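Local coordinates for alkaline phosphatase D (Bacillus subtilis, PDB 2YEQ), which hydrolyses phosphate esters, acting as a phosphodiesterase through an active site that contains iron and calcium, at residues P2-Y7 against L29-L34; Q180-R185 against R235-Q240. All blocks are in the same frame, centred on the assembly; numbering follows the deposited sequence.

Contact 1 (P2-Y7 against L29-L34); sequences PNFSSY and LAPDPL. With PE5 (3,6,9,12,15,18,21,24-octaoxahexacosan-1-ol), chain Y.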
loop_
_atom_site.group_PDB
_atom_site.type_symbol
_atom_site.label_atom_id
_atom_site.label_comp_id
_atom_site.label_asym_id
_atom_site.label_seq_id
_atom_site.Cartn_x
_atom_site.Cartn_y
_atom_site.Cartn_z
ATOM N N PRO A 2 2.841 0.647 35.904
ATOM C CA PRO A 2 1.623 0.026 35.377
ATOM C C PRO A 2 1.736 -1.489 35.430
ATOM O O PRO A 2 2.819 -2.042 35.180
ATOM C CB PRO A 2 1.552 0.529 33.932
ATOM C CG PRO A 2 2.953 0.887 33.584
ATOM C CD PRO A 2 3.526 1.439 34.860
ATOM N N ASN A 3 0.644 -2.145 35.801
ATOM C CA ASN A 3 0.576 -3.591 35.804
ATOM C C ASN A 3 -0.606 -3.988 34.950
ATOM O O ASN A 3 -1.597 -3.276 34.876
ATOM C CB ASN A 3 0.477 -4.135 37.236
ATOM C CG ASN A 3 1.606 -3.599 38.138
ATOM O OD1 ASN A 3 1.364 -2.781 39.027
ATOM N ND2 ASN A 3 2.842 -4.021 37.878
ATOM N N PHE A 4 -0.468 -5.119 34.279
ATOM C CA PHE A 4 -1.433 -5.567 33.305
ATOM C C PHE A 4 -1.941 -6.928 33.659
ATOM O O PHE A 4 -1.189 -7.749 34.206
ATOM C CB PHE A 4 -0.756 -5.642 31.944
ATOM C CG PHE A 4 -0.294 -4.314 31.449
ATOM C CD1 PHE A 4 0.903 -3.793 31.877
ATOM C CD2 PHE A 4 -1.093 -3.569 30.594
ATOM C CE1 PHE A 4 1.323 -2.556 31.437
ATOM C CE2 PHE A 4 -0.687 -2.319 30.151
ATOM C CZ PHE A 4 0.510 -1.814 30.550
ATOM N N SER A 5 -3.199 -7.177 33.330
ATOM C CA SER A 5 -3.815 -8.470 33.521
ATOM C C SER A 5 -3.592 -9.351 32.281
ATOM O O SER A 5 -3.801 -10.566 32.310
ATOM C CB SER A 5 -5.308 -8.292 33.843
ATOM O OG SER A 5 -5.937 -7.555 32.834
ATOM N N SER A 6 -3.139 -8.740 31.193
ATOM C CA SER A 6 -2.812 -9.495 29.992
ATOM C C SER A 6 -1.697 -8.787 29.237
ATOM O O SER A 6 -1.496 -7.589 29.400
ATOM C CB SER A 6 -4.054 -9.647 29.118
ATOM O OG SER A 6 -3.893 -10.773 28.300
ATOM N N TYR A 7 -0.934 -9.542 28.459
ATOM C CA TYR A 7 0.227 -9.004 27.745
ATOM C C TYR A 7 -0.220 -7.833 26.840
ATOM O O TYR A 7 -1.134 -7.999 26.046
ATOM C CB TYR A 7 0.835 -10.110 26.894
ATOM C CG TYR A 7 2.058 -9.680 26.152
ATOM C CD1 TYR A 7 3.202 -9.308 26.846
ATOM C CD2 TYR A 7 2.083 -9.623 24.756
ATOM C CE1 TYR A 7 4.335 -8.926 26.195
ATOM C CE2 TYR A 7 3.235 -9.218 24.082
ATOM C CZ TYR A 7 4.357 -8.884 24.807
ATOM O OH TYR A 7 5.525 -8.451 24.186
ATOM N N LEU A 29 -0.445 -0.129 23.241
ATOM C CA LEU A 29 -0.879 -0.922 24.405
ATOM C C LEU A 29 -2.341 -1.307 24.248
ATOM O O LEU A 29 -3.220 -0.443 24.318
ATOM C CB LEU A 29 -0.690 -0.141 25.702
ATOM C CG LEU A 29 0.675 0.510 25.877
ATOM C CD1 LEU A 29 0.769 1.241 27.243
ATOM C CD2 LEU A 29 1.768 -0.557 25.733
ATOM N N ALA A 30 -2.587 -2.604 24.033
ATOM C CA ALA A 30 -3.913 -3.135 23.757
ATOM C C ALA A 30 -4.087 -4.572 24.297
ATOM O O ALA A 30 -4.277 -5.509 23.519
ATOM C CB ALA A 30 -4.175 -3.096 22.230
ATOM N N PRO A 31 -4.020 -4.751 25.621
ATOM C CA PRO A 31 -4.220 -6.091 26.227
ATOM C C PRO A 31 -5.513 -6.833 25.850
ATOM O O PRO A 31 -5.499 -8.049 25.860
ATOM C CB PRO A 31 -4.139 -5.823 27.738
ATOM C CG PRO A 31 -4.312 -4.311 27.892
ATOM C CD PRO A 31 -3.755 -3.716 26.635
ATOM N N ASP A 32 -6.588 -6.121 25.482
ATOM C CA ASP A 32 -7.848 -6.716 24.908
ATOM C C ASP A 32 -8.199 -6.031 23.559
ATOM O O ASP A 32 -9.078 -5.152 23.518
ATOM C CB ASP A 32 -8.991 -6.493 25.917
ATOM C CG ASP A 32 -10.277 -7.227 25.567
ATOM O OD1 ASP A 32 -10.391 -7.843 24.489
ATOM O OD2 ASP A 32 -11.196 -7.180 26.423
ATOM N N PRO A 33 -7.540 -6.436 22.467
ATOM C CA PRO A 33 -7.422 -5.566 21.292
ATOM C C PRO A 33 -8.682 -5.385 20.445
ATOM O O PRO A 33 -8.904 -4.307 19.912
ATOM C CB PRO A 33 -6.301 -6.237 20.471
ATOM C CG PRO A 33 -6.297 -7.675 20.931
ATOM C CD PRO A 33 -6.642 -7.605 22.370
ATOM N N LEU A 34 -9.499 -6.413 20.318
ATOM C CA LEU A 34 -10.727 -6.302 19.521
ATOM C C LEU A 34 -11.906 -5.650 20.282
ATOM O O LEU A 34 -12.942 -5.350 19.677
ATOM C CB LEU A 34 -11.112 -7.676 18.967
ATOM C CG LEU A 34 -10.471 -7.974 17.596
ATOM C CD1 LEU A 34 -8.959 -7.786 17.626
ATOM C CD2 LEU A 34 -10.849 -9.382 17.122
HETATM C C50 PE5 Y . -1.800 0.539 34.164
HETATM O O1 PE5 Y . -2.402 -0.255 33.127
HETATM C C1 PE5 Y . -3.480 -1.082 33.602
HETATM C C2 PE5 Y . -3.923 -2.099 32.544
HETATM O O2 PE5 Y . -4.655 -3.225 33.083
HETATM C C3 PE5 Y . -5.249 -4.071 32.081
HETATM C C4 PE5 Y . -4.230 -4.965 31.404
HETATM O O HOH W 1 -3.268 -9.632 26.046
#
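F4, S6 and Y7 meet the loop 29-34 mainly at P31, an example of one proline tying the N-terminal segment to the loop after strand 23-28. The chain comes up to it through L29, whose side chain faces V44, V46 and T94, and A30, whose backbone pairs with P8. P31 then presents several atoms in turn. Its CA lies 3.6 Å from Y7 O, and its CB 3.6 Å from S6 O, so the proline rests against successive carbonyls of 2-7. Farther round the ring, P31 CG approaches the edge of the F4 ring, 4.3 Å from CD2 and near the ring plane. This loop lies in the N-terminal PhoD domain, of the E-set clan of immunoglobulin-like folds, and M39 touches both F4 and P31. A bound polyether holds O1 over one face of the F4 ring, near its rim, while its C4 lies beside the ring, 3.5 Å from F4 CD2 and 3.6 Å from P31 CG, touching both side chains. P31 O accepts a hydrogen bond from a water 2.7 Å away, which also donates to Y7 O, at 2.7 Å. S6 OG, set opposite its backbone N (chi1 -156°), donates to the same water at 2.6 Å, and the three bonds fix the water between the segments. Away from this cluster, the Y7 ring extends to strand 97-105, where OH bonds to L98 O.

Contact 2 (Q180-R185 against R235-Q240); sequences QDYRNR and RAAAYQ. With EDO (1,2-ethanediol), chain B; EDO (1,2-ethanediol), chain O; EDO (1,2-ethanediol), chain C.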
loop_
_atom_site.group_PDB
_atom_site.type_symbol
_atom_site.label_atom_id
_atom_site.label_comp_id
_atom_site.label_asym_id
_atom_site.label_seq_id
_atom_site.Cartn_x
_atom_site.Cartn_y
_atom_site.Cartn_z
ATOM N N GLN A 180 -14.000 4.121 17.292
ATOM C CA GLN A 180 -13.782 2.860 17.984
ATOM C C GLN A 180 -13.910 1.695 17.001
ATOM O O GLN A 180 -13.131 0.763 17.058
ATOM C CB GLN A 180 -14.745 2.711 19.192
ATOM C CG GLN A 180 -14.147 2.007 20.405
ATOM C CD GLN A 180 -12.740 2.491 20.793
ATOM O OE1 GLN A 180 -12.487 3.688 20.920
ATOM N NE2 GLN A 180 -11.815 1.549 20.944
ATOM N N ASP A 181 -14.900 1.742 16.113
ATOM C CA ASP A 181 -15.068 0.733 15.081
ATOM C C ASP A 181 -13.757 0.580 14.232
ATOM O O ASP A 181 -13.315 -0.535 13.972
ATOM C CB ASP A 181 -16.187 1.095 14.099
ATOM C CG ASP A 181 -17.598 1.085 14.697
ATOM O OD1 ASP A 181 -17.849 0.477 15.757
ATOM O OD2 ASP A 181 -18.488 1.665 14.021
ATOM N N TYR A 182 -13.189 1.699 13.811
ATOM C CA TYR A 182 -11.958 1.696 12.999
ATOM C C TYR A 182 -10.753 1.192 13.775
ATOM O O TYR A 182 -9.915 0.462 13.237
ATOM C CB TYR A 182 -11.661 3.095 12.405
ATOM C CG TYR A 182 -12.443 3.345 11.153
ATOM C CD1 TYR A 182 -11.970 2.903 9.912
ATOM C CD2 TYR A 182 -13.666 4.022 11.190
ATOM C CE1 TYR A 182 -12.709 3.106 8.740
ATOM C CE2 TYR A 182 -14.416 4.227 10.038
ATOM C CZ TYR A 182 -13.935 3.779 8.811
ATOM O OH TYR A 182 -14.682 4.002 7.683
ATOM N N ARG A 183 -10.647 1.598 15.030
ATOM C CA ARG A 183 -9.566 1.134 15.902
ATOM C C ARG A 183 -9.618 -0.386 16.065
ATOM O O ARG A 183 -8.572 -1.068 15.961
ATOM C CB ARG A 183 -9.638 1.808 17.265
ATOM C CG ARG A 183 -9.182 3.228 17.303
ATOM C CD ARG A 183 -9.582 3.862 18.651
ATOM N NE ARG A 183 -8.897 5.113 18.888
ATOM C CZ ARG A 183 -9.140 5.922 19.909
ATOM N NH1 ARG A 183 -10.071 5.623 20.807
ATOM N NH2 ARG A 183 -8.429 7.009 20.053
ATOM N N ASN A 184 -10.821 -0.912 16.297
ATOM C CA ASN A 184 -10.998 -2.334 16.473
ATOM C C ASN A 184 -10.719 -3.117 15.192
ATOM O O ASN A 184 -10.181 -4.236 15.226
ATOM C CB ASN A 184 -12.390 -2.662 17.039
ATOM C CG ASN A 184 -12.557 -2.194 18.482
ATOM O OD1 ASN A 184 -11.567 -1.898 19.154
ATOM N ND2 ASN A 184 -13.809 -2.095 18.948
ATOM N N ARG A 185 -11.073 -2.542 14.048
ATOM C CA ARG A 185 -10.780 -3.213 12.787
ATOM C C ARG A 185 -9.253 -3.229 12.550
ATOM O O ARG A 185 -8.724 -4.256 12.127
ATOM C CB ARG A 185 -11.473 -2.518 11.624
ATOM C CG ARG A 185 -11.256 -3.171 10.277
ATOM C CD ARG A 185 -11.799 -4.559 10.202
ATOM N NE ARG A 185 -13.172 -4.751 10.688
ATOM C CZ ARG A 185 -14.281 -4.702 9.957
ATOM N NH1 ARG A 185 -14.234 -4.395 8.656
ATOM N NH2 ARG A 185 -15.465 -4.968 10.541
ATOM N N ARG A 235 -14.413 9.904 7.681
ATOM C CA ARG A 235 -13.041 10.088 7.259
ATOM C C ARG A 235 -12.148 10.558 8.397
ATOM O O ARG A 235 -11.009 10.095 8.523
ATOM C CB ARG A 235 -12.930 11.052 6.066
ATOM C CG ARG A 235 -11.622 10.903 5.306
ATOM C CD ARG A 235 -11.572 11.778 4.065
ATOM N NE ARG A 235 -10.955 13.081 4.305
ATOM C CZ ARG A 235 -10.642 13.944 3.342
ATOM N NH1 ARG A 235 -10.939 13.652 2.088
ATOM N NH2 ARG A 235 -10.064 15.094 3.629
ATOM N N ALA A 236 -12.648 11.446 9.243
ATOM C CA ALA A 236 -11.914 11.866 10.419
ATOM C C ALA A 236 -11.602 10.689 11.373
ATOM O O ALA A 236 -10.487 10.586 11.875
ATOM C CB ALA A 236 -12.666 13.017 11.182
ATOM N N ALA A 237 -12.584 9.835 11.614
ATOM C CA ALA A 237 -12.414 8.643 12.451
ATOM C C ALA A 237 -11.385 7.668 11.836
ATOM O O ALA A 237 -10.494 7.188 12.532
ATOM C CB ALA A 237 -13.732 7.946 12.636
ATOM N N ALA A 238 -11.537 7.391 10.541
ATOM C CA ALA A 238 -10.650 6.485 9.799
ATOM C C ALA A 238 -9.222 6.975 9.755
ATOM O O ALA A 238 -8.285 6.202 9.948
ATOM C CB ALA A 238 -11.171 6.286 8.378
ATOM N N TYR A 239 -9.043 8.261 9.471
ATOM C CA TYR A 239 -7.706 8.836 9.421
ATOM C C TYR A 239 -7.006 8.820 10.778
ATOM O O TYR A 239 -5.789 8.541 10.842
ATOM C CB TYR A 239 -7.725 10.257 8.848
ATOM C CG TYR A 239 -7.909 10.385 7.338
ATOM C CD1 TYR A 239 -8.133 9.286 6.529
ATOM C CD2 TYR A 239 -7.825 11.630 6.730
ATOM C CE1 TYR A 239 -8.277 9.426 5.127
ATOM C CE2 TYR A 239 -7.956 11.784 5.356
ATOM C CZ TYR A 239 -8.197 10.691 4.564
ATOM O OH TYR A 239 -8.337 10.833 3.194
ATOM N N GLN A 240 -7.746 9.130 11.851
ATOM C CA GLN A 240 -7.189 9.069 13.204
ATOM C C GLN A 240 -6.745 7.628 13.539
ATOM O O GLN A 240 -5.634 7.427 14.021
ATOM C CB GLN A 240 -8.178 9.567 14.283
ATOM C CG GLN A 240 -7.518 9.578 15.686
ATOM C CD GLN A 240 -8.303 10.334 16.768
ATOM O OE1 GLN A 240 -9.021 11.311 16.498
ATOM N NE2 GLN A 240 -8.117 9.911 18.015
HETATM C C1 EDO B . -16.654 -0.794 18.152
HETATM O O1 EDO B . -17.613 -0.433 19.165
HETATM C C2 EDO B . -17.083 -2.031 17.353
HETATM O O2 EDO B . -15.956 -2.845 17.002
HETATM C C1 EDO O . -20.193 2.415 17.741
HETATM O O1 EDO O . -20.366 1.153 17.070
HETATM C C2 EDO O . -18.837 2.485 18.448
HETATM O O2 EDO O . -18.520 3.831 18.823
HETATM C C1 EDO C . -8.667 15.678 15.051
HETATM O O1 EDO C . -8.365 16.689 16.009
HETATM C C2 EDO C . -8.705 14.291 15.691
HETATM O O2 EDO C . -8.256 13.298 14.768
#
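A238 packs its methyl over one face of the Y182 ring, a CH-pi contact with CB 3.8 Å from the ring centroid and close to the normal. The methyl is displaced toward the rim, where CE1 is its nearest ring atom at 3.6 Å. A237 CB adds a looser apolar touch, 4.2 Å from Y182 CD2. The ring is carried there by a side chain with CG anti to the carbonyl carbon (chi1 -83°), and its OH is gripped by two bonds, given to V213 O and received from R234 NE. With an alanine at Y182, the A238 methyl would probably lose its aromatic partner, and V213 O and R234 NE the hydroxyl that joins them.

Polar groups gather at another part of the interface. R183 NH2 stands 3.6 Å from Q240 NE2, with guanidinium and amide planes 74° apart; two donor nitrogens cannot bond to each other, and the side chains are joined instead through E244, whose OE1 forms a salt bridge with R183 NE while OE2 accepts from Q240 NE2. On its own helix R183 NH1 donates in the guanidinium plane to Q180 OE1, 3.1 Å away, which helps to fix the rotation of the head group. O2 of the ethanediol of chain C, probably from the crystallisation liquor, donates to Q240 OE1 at 2.7 Å.

With small alanines against Y182, the axes of the short segments approach to 8.6 Å at a crossing angle of -33°, consistent with a close pairing of helices 179-190 and 228-245 in the calcineurin-clan catalytic domain.

The two contacts come in series along the chain: contact 1 closes at L34, well before contact 2 opens at Q180. The first is a surface pairing of loops about 29 Å from the chain centre; the second is a buried helix pair about 18 Å from it, on the same side, and their own centres are about 20 Å apart. They nevertheless meet where L34 O packs 3.4 Å from N184 CG, so the end of segment 29-34 abuts helix 179-190. The two family regions also share the mixed sheet in which strand 13-16 lies between strand 23-28 and strand 203-206, consistent with an N-terminal part packed directly on the phosphatase part.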